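PDB 1QO8: probable fumarate reductase Ifc3 from Shewanella frigidimarina, which catalyses the essentially one-way reduction of fumarate to succinate with FAD and four covalent c-type haems, and may carry electrons toward ferric iron. Local coordinates for residues N159-A164 and S331-A336; G497-M502 and Y537-G542. One frame throughout, in Å; residues are numbered along the deposited sequence.

Contact 1: N159-A164 and S331-A336; sequences NSMISA and SNNITA. With FAD (flavin-adenine dinucleotide), chain G.
Two loops of the FAD-binding domain, a Rossmann-type fold, meet here in a buried region that touches both FAD and a haem, and the 159-164 loop grips the pyrophosphate directly. The backbone N of Asn-159 donates almost straight (171°) to FAD O2A at 3.1 Å, and the next amide, Ser-160 N, reaches O1A. Ser-160 OG adds a bond of 2.6 Å to the same O1A while accepting one from the ribityl O4', so this single hydroxyl ties phosphate to sugar chain; Ser-131 N also bonds to it. Ser-163 OG, turned back onto Ser-160 O, steadies the short 3-10 turn that presents these groups.

The second shell is the carboxamide of Asn-159. Its CG lies anti to the carbonyl carbon, which sends the amide across to the 331-336 loop. OD1 takes Asn-333 N at a short 2.5 Å, the donor lying nearly along the C=O axis. ND2 makes a weak bond of 3.0 Å to Asn-332 OD1, the two amide planes standing 78° apart, and the methyl of Ala-336 packs against ND2. Asn-333 ND2 donates to Gly-158 O, a further bond from Asn-333 to the chain just ahead of Asn-159. Thr-335 abuts the adenosine ribose, with CG2 3.2 Å from FAD O2B. Beside the haem, Ile-162 extends CD1 to 3.9 Å from both Ser-331 O and Asn-333 N.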
# COMPACT_ATOMS: atom_id res chain seq x y z
N ASN A 159 -2.25 20.26 10.20
CA ASN A 159 -1.13 20.75 9.41
C ASN A 159 -1.50 22.08 8.74
O ASN A 159 -0.59 22.87 8.45
CB ASN A 159 -0.66 19.75 8.33
CG ASN A 159 0.23 18.66 8.93
OD1 ASN A 159 0.99 18.90 9.83
ND2 ASN A 159 0.16 17.40 8.43
N SER A 160 -2.77 22.24 8.37
CA SER A 160 -3.24 23.37 7.65
C SER A 160 -2.83 24.69 8.31
O SER A 160 -2.35 25.55 7.56
CB SER A 160 -4.79 23.48 7.51
OG SER A 160 -5.27 22.34 6.79
N MET A 161 -2.76 24.75 9.64
CA MET A 161 -2.55 25.99 10.33
C MET A 161 -1.08 26.36 10.36
O MET A 161 -0.71 27.40 10.87
CB MET A 161 -3.07 25.84 11.81
CG MET A 161 -2.21 25.00 12.70
SD MET A 161 -2.88 24.37 14.24
CE MET A 161 -3.05 25.95 15.15
N ILE A 162 -0.18 25.41 10.01
CA ILE A 162 1.25 25.74 10.02
C ILE A 162 1.76 25.90 8.60
O ILE A 162 2.95 25.90 8.43
CB ILE A 162 2.13 24.74 10.75
CG1 ILE A 162 1.88 23.35 10.14
CG2 ILE A 162 1.85 24.87 12.27
CD1 ILE A 162 2.81 22.35 10.82
N SER A 163 0.84 25.87 7.67
CA SER A 163 1.09 26.06 6.25
C SER A 163 1.47 27.54 6.01
O SER A 163 1.04 28.51 6.55
CB SER A 163 -0.05 25.61 5.35
OG SER A 163 -1.13 26.50 5.30
N ALA A 164 2.44 27.64 5.16
CA ALA A 164 3.40 28.52 4.64
C ALA A 164 3.26 29.28 3.34
O ALA A 164 3.62 30.42 3.06
CB ALA A 164 4.40 27.28 4.21
N SER A 331 7.93 17.42 9.00
CA SER A 331 7.64 18.77 9.38
C SER A 331 6.22 18.87 9.98
O SER A 331 5.75 19.97 10.05
CB SER A 331 7.64 19.47 8.02
OG SER A 331 6.62 18.70 7.37
N ASN A 332 5.45 17.78 10.05
CA ASN A 332 4.03 17.81 10.32
C ASN A 332 3.66 18.17 11.75
O ASN A 332 4.38 17.83 12.67
CB ASN A 332 3.38 16.41 10.10
CG ASN A 332 3.33 16.12 8.59
OD1 ASN A 332 2.41 15.44 8.19
ND2 ASN A 332 4.19 16.79 7.80
N ASN A 333 2.40 18.60 11.93
CA ASN A 333 1.87 18.52 13.32
C ASN A 333 1.71 17.05 13.73
O ASN A 333 1.53 16.13 12.88
CB ASN A 333 0.52 19.22 13.25
CG ASN A 333 -0.09 19.52 14.61
OD1 ASN A 333 0.42 18.98 15.62
ND2 ASN A 333 -1.00 20.47 14.53
N ILE A 334 1.76 16.72 15.02
CA ILE A 334 1.64 15.42 15.59
C ILE A 334 0.21 14.82 15.45
O ILE A 334 0.09 13.60 15.54
CB ILE A 334 2.01 15.40 17.09
CG1 ILE A 334 1.06 16.35 17.84
CG2 ILE A 334 3.50 15.82 17.22
CD1 ILE A 334 1.19 16.25 19.34
N THR A 335 -0.75 15.49 14.88
CA THR A 335 -2.06 15.00 14.55
C THR A 335 -2.11 14.11 13.31
O THR A 335 -3.11 13.37 13.14
CB THR A 335 -3.00 16.21 14.27
OG1 THR A 335 -2.40 16.93 13.21
CG2 THR A 335 -3.18 17.06 15.51
N ALA A 336 -0.98 13.99 12.53
CA ALA A 336 -1.13 13.47 11.18
C ALA A 336 -0.73 11.98 11.19
O ALA A 336 0.26 11.58 10.57
CB ALA A 336 -0.30 14.21 10.09
PA FAD G . -5.06 18.76 8.44
O1A FAD G . -4.95 20.25 8.37
O2A FAD G . -4.04 18.01 8.94
O5B FAD G . -6.08 18.59 9.62
C5B FAD G . -6.69 17.28 9.99
C4B FAD G . -7.48 17.47 11.37
O4B FAD G . -8.05 16.10 11.64
C3B FAD G . -6.49 17.68 12.57
O3B FAD G . -6.58 18.82 13.31
C2B FAD G . -6.39 16.28 13.26
O2B FAD G . -6.15 16.31 14.69
C1B FAD G . -7.78 15.81 13.07
N9A FAD G . -7.92 14.35 13.13
C8A FAD G . -7.06 13.39 12.66
N7A FAD G . -7.44 12.19 12.99
C5A FAD G . -8.63 12.34 13.70
C6A FAD G . -9.50 11.41 14.41
N6A FAD G . -9.31 10.12 14.44
N1A FAD G . -10.59 11.98 14.98
C2A FAD G . -10.79 13.34 15.04
N3A FAD G . -10.02 14.27 14.44
C4A FAD G . -8.96 13.70 13.82
N1 FAD G . 0.35 22.84 1.08
C2 FAD G . 0.05 23.81 0.26
O2 FAD G . -0.62 23.77 -0.71
N3 FAD G . 0.53 25.14 0.45
C4 FAD G . 1.33 25.34 1.58
O4 FAD G . 1.81 26.41 1.77
C4X FAD G . 1.69 24.21 2.44
N5 FAD G . 2.52 24.40 3.48
C5X FAD G . 2.80 23.39 4.34
C6 FAD G . 3.65 23.66 5.41
C7 FAD G . 3.95 22.66 6.30
C7M FAD G . 4.85 22.87 7.48
C8 FAD G . 3.34 21.37 6.12
C8M FAD G . 3.61 20.29 7.12
C9 FAD G . 2.48 21.11 5.08
C9A FAD G . 2.18 22.09 4.17
N10 FAD G . 1.34 21.94 3.04
C10 FAD G . 1.09 22.94 2.19
C1' FAD G . 0.39 20.78 2.99
C2' FAD G . -1.04 21.26 3.40
O2' FAD G . -0.73 22.16 4.51
C3' FAD G . -1.70 20.04 4.08
O3' FAD G . -1.78 18.93 3.17
C4' FAD G . -3.23 20.36 4.18
O4' FAD G . -3.29 21.46 5.13
C5' FAD G . -3.89 19.10 4.86
O5' FAD G . -5.29 19.64 5.30
P FAD G . -6.37 18.72 5.90
O1P FAD G . -7.55 19.63 6.13
O2P FAD G . -6.43 17.66 5.00
O3P FAD G . -5.73 18.18 7.09

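Contact 2: G497-M502 and Y537-G542; sequences GIHHTM and YNRLGG. With FAD (flavin-adenine dinucleotide), chain G.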
# COMPACT_ATOMS: atom_id res chain seq x y z
N GLY A 497 12.67 15.23 5.94
CA GLY A 497 11.49 15.02 6.76
C GLY A 497 10.32 14.60 5.83
O GLY A 497 10.14 15.21 4.78
N ILE A 498 9.53 13.67 6.37
CA ILE A 498 8.22 13.43 5.76
C ILE A 498 7.44 14.70 5.83
O ILE A 498 7.34 15.41 6.85
CB ILE A 498 7.51 12.20 6.45
CG1 ILE A 498 8.45 11.02 5.97
CG2 ILE A 498 6.17 11.98 5.79
CD1 ILE A 498 8.47 9.90 6.96
N HIS A 499 6.76 15.09 4.80
CA HIS A 499 6.08 16.32 4.64
C HIS A 499 4.69 16.11 4.14
O HIS A 499 3.87 16.90 4.64
CB HIS A 499 6.92 17.16 3.57
CG HIS A 499 6.31 18.53 3.42
ND1 HIS A 499 6.46 19.41 4.48
CD2 HIS A 499 5.63 19.17 2.47
CE1 HIS A 499 5.85 20.58 4.18
NE2 HIS A 499 5.30 20.42 3.00
N HIS A 500 4.36 15.20 3.23
CA HIS A 500 2.95 15.28 2.77
C HIS A 500 2.72 13.85 2.29
O HIS A 500 3.58 13.28 1.63
CB HIS A 500 2.73 16.26 1.65
CG HIS A 500 1.29 16.35 1.17
ND1 HIS A 500 0.39 17.18 1.70
CD2 HIS A 500 0.65 15.61 0.16
CE1 HIS A 500 -0.79 17.09 1.04
NE2 HIS A 500 -0.68 16.11 0.16
N THR A 501 1.56 13.24 2.58
CA THR A 501 1.26 11.96 1.95
C THR A 501 0.21 12.10 0.88
O THR A 501 -0.96 12.21 1.22
CB THR A 501 0.80 10.95 3.04
OG1 THR A 501 -0.32 11.48 3.76
CG2 THR A 501 1.91 10.82 4.05
N MET A 502 0.59 12.14 -0.39
CA MET A 502 -0.29 12.27 -1.50
C MET A 502 -1.27 11.09 -1.56
O MET A 502 -2.36 11.35 -2.10
CB MET A 502 0.41 12.16 -2.91
CG MET A 502 1.33 13.37 -3.29
SD MET A 502 2.84 13.68 -2.37
CE MET A 502 3.91 12.31 -2.79
N TYR A 537 1.73 11.39 -8.08
CA TYR A 537 2.95 11.00 -7.33
C TYR A 537 3.67 12.18 -6.73
O TYR A 537 4.68 11.94 -6.05
CB TYR A 537 3.91 10.21 -8.24
CG TYR A 537 3.49 8.82 -8.66
CD1 TYR A 537 2.22 8.32 -8.34
CD2 TYR A 537 4.37 7.98 -9.34
CE1 TYR A 537 1.86 7.03 -8.71
CE2 TYR A 537 4.01 6.68 -9.72
CZ TYR A 537 2.76 6.22 -9.39
OH TYR A 537 2.36 4.95 -9.71
N ASN A 538 3.22 13.44 -6.84
CA ASN A 538 4.05 14.51 -6.20
C ASN A 538 3.21 15.73 -6.03
O ASN A 538 2.70 16.22 -7.05
CB ASN A 538 5.29 14.78 -7.06
CG ASN A 538 6.18 15.83 -6.42
OD1 ASN A 538 6.63 15.74 -5.28
ND2 ASN A 538 6.37 16.95 -7.11
N ARG A 539 3.05 16.23 -4.81
CA ARG A 539 2.21 17.44 -4.59
C ARG A 539 3.02 18.67 -5.03
O ARG A 539 4.15 18.72 -4.54
CB ARG A 539 1.91 17.56 -3.08
CG ARG A 539 1.22 18.82 -2.55
CD ARG A 539 1.39 19.05 -1.04
NE ARG A 539 2.85 19.26 -0.85
CZ ARG A 539 3.52 20.40 -0.76
NH1 ARG A 539 2.78 21.52 -0.76
NH2 ARG A 539 4.84 20.43 -0.70
N LEU A 540 2.47 19.57 -5.84
CA LEU A 540 3.04 20.92 -5.94
C LEU A 540 2.70 21.90 -4.83
O LEU A 540 1.58 21.98 -4.29
CB LEU A 540 2.53 21.52 -7.28
CG LEU A 540 2.95 20.72 -8.52
CD1 LEU A 540 2.69 21.43 -9.84
CD2 LEU A 540 4.47 20.46 -8.48
N GLY A 541 3.62 22.75 -4.43
CA GLY A 541 3.39 23.84 -3.45
C GLY A 541 2.15 24.66 -3.82
O GLY A 541 1.97 25.02 -4.99
N GLY A 542 1.16 24.79 -2.94
CA GLY A 542 -0.02 25.55 -3.13
C GLY A 542 -1.28 24.76 -3.51
O GLY A 542 -2.43 25.23 -3.39
PA FAD G . -5.06 18.76 8.44
O1A FAD G . -4.95 20.25 8.37
O2A FAD G . -4.04 18.01 8.94
O5B FAD G . -6.08 18.59 9.62
C5B FAD G . -6.69 17.28 9.99
C4B FAD G . -7.48 17.47 11.37
O4B FAD G . -8.05 16.10 11.64
C3B FAD G . -6.49 17.68 12.57
O3B FAD G . -6.58 18.82 13.31
C2B FAD G . -6.39 16.28 13.26
O2B FAD G . -6.15 16.31 14.69
C1B FAD G . -7.78 15.81 13.07
N9A FAD G . -7.92 14.35 13.13
C8A FAD G . -7.06 13.39 12.66
N7A FAD G . -7.44 12.19 12.99
C5A FAD G . -8.63 12.34 13.70
C6A FAD G . -9.50 11.41 14.41
N6A FAD G . -9.31 10.12 14.44
N1A FAD G . -10.59 11.98 14.98
C2A FAD G . -10.79 13.34 15.04
N3A FAD G . -10.02 14.27 14.44
C4A FAD G . -8.96 13.70 13.82
N1 FAD G . 0.35 22.84 1.08
C2 FAD G . 0.05 23.81 0.26
O2 FAD G . -0.62 23.77 -0.71
N3 FAD G . 0.53 25.14 0.45
C4 FAD G . 1.33 25.34 1.58
O4 FAD G . 1.81 26.41 1.77
C4X FAD G . 1.69 24.21 2.44
N5 FAD G . 2.52 24.40 3.48
C5X FAD G . 2.80 23.39 4.34
C6 FAD G . 3.65 23.66 5.41
C7 FAD G . 3.95 22.66 6.30
C7M FAD G . 4.85 22.87 7.48
C8 FAD G . 3.34 21.37 6.12
C8M FAD G . 3.61 20.29 7.12
C9 FAD G . 2.48 21.11 5.08
C9A FAD G . 2.18 22.09 4.17
N10 FAD G . 1.34 21.94 3.04
C10 FAD G . 1.09 22.94 2.19
C1' FAD G . 0.39 20.78 2.99
C2' FAD G . -1.04 21.26 3.40
O2' FAD G . -0.73 22.16 4.51
C3' FAD G . -1.70 20.04 4.08
O3' FAD G . -1.78 18.93 3.17
C4' FAD G . -3.23 20.36 4.18
O4' FAD G . -3.29 21.46 5.13
C5' FAD G . -3.89 19.10 4.86
O5' FAD G . -5.29 19.64 5.30
P FAD G . -6.37 18.72 5.90
O1P FAD G . -7.55 19.63 6.13
O2P FAD G . -6.43 17.66 5.00
O3P FAD G . -5.73 18.18 7.09
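Arg-539, inferred by similarity to bind fumarate and succinate, runs from the 537-542 loop across strand 489-505 to the flavin. Its CB is 4.0 Å from His-500 CD2 and about as far from Met-502 SD, both on one side of it. CD then lies over the centre of the His-500 ring, 3.4 Å from the centroid and only 9° off the normal, a clear CH-pi contact. The ring's edge meets the ribityl O3' in plane. Beyond CD the chain bends (chi3 64°), carrying NE past His-500 CG and the guanidinium toward the cofactor. There NH2 comes to the edge of the His-499 ring, 3.5 Å from CD2, and NH1 stops 3.3 Å from FAD N1. An alanine in place of Arg-539 would remove the guanidinium beside FAD N1 and would probably leave the His-500 face without its CH-pi partner. Behind the arginine, Met-502 curls so that CE touches Tyr-537 O. Gly-542 N, at the N-cap of helix 543-563, gives FAD O2 a weak bond of 3.0 Å. Arginine charge and helix end therefore converge on the N1-C2-O2 side, where they would be expected to stabilise negative charge on the reduced flavin.

How the contacts relate
The two contacts, with centres 12 Å apart, hold one FAD. Of the two, contact 1 alone reaches the phosphate, while both meet at the isoalloxazine, to which contact 2 brings the groups inferred to bind substrate. They join where Ser-331 runs beside the 497-502 segment: Ser-331 N lies 3.0 Å from Ile-498 O, and Ser-331 OG lies 3.0 Å from His-499 ND1, both probable hydrogen bonds. The second would fix the rotation of the His-499 ring. The flavin is held between the contacts, Ser-163 CB standing 3.4 Å from N5 on one face and His-499 CE1 3.3 Å from C8 on the opposite face, with Ile-162 leading away toward a haem.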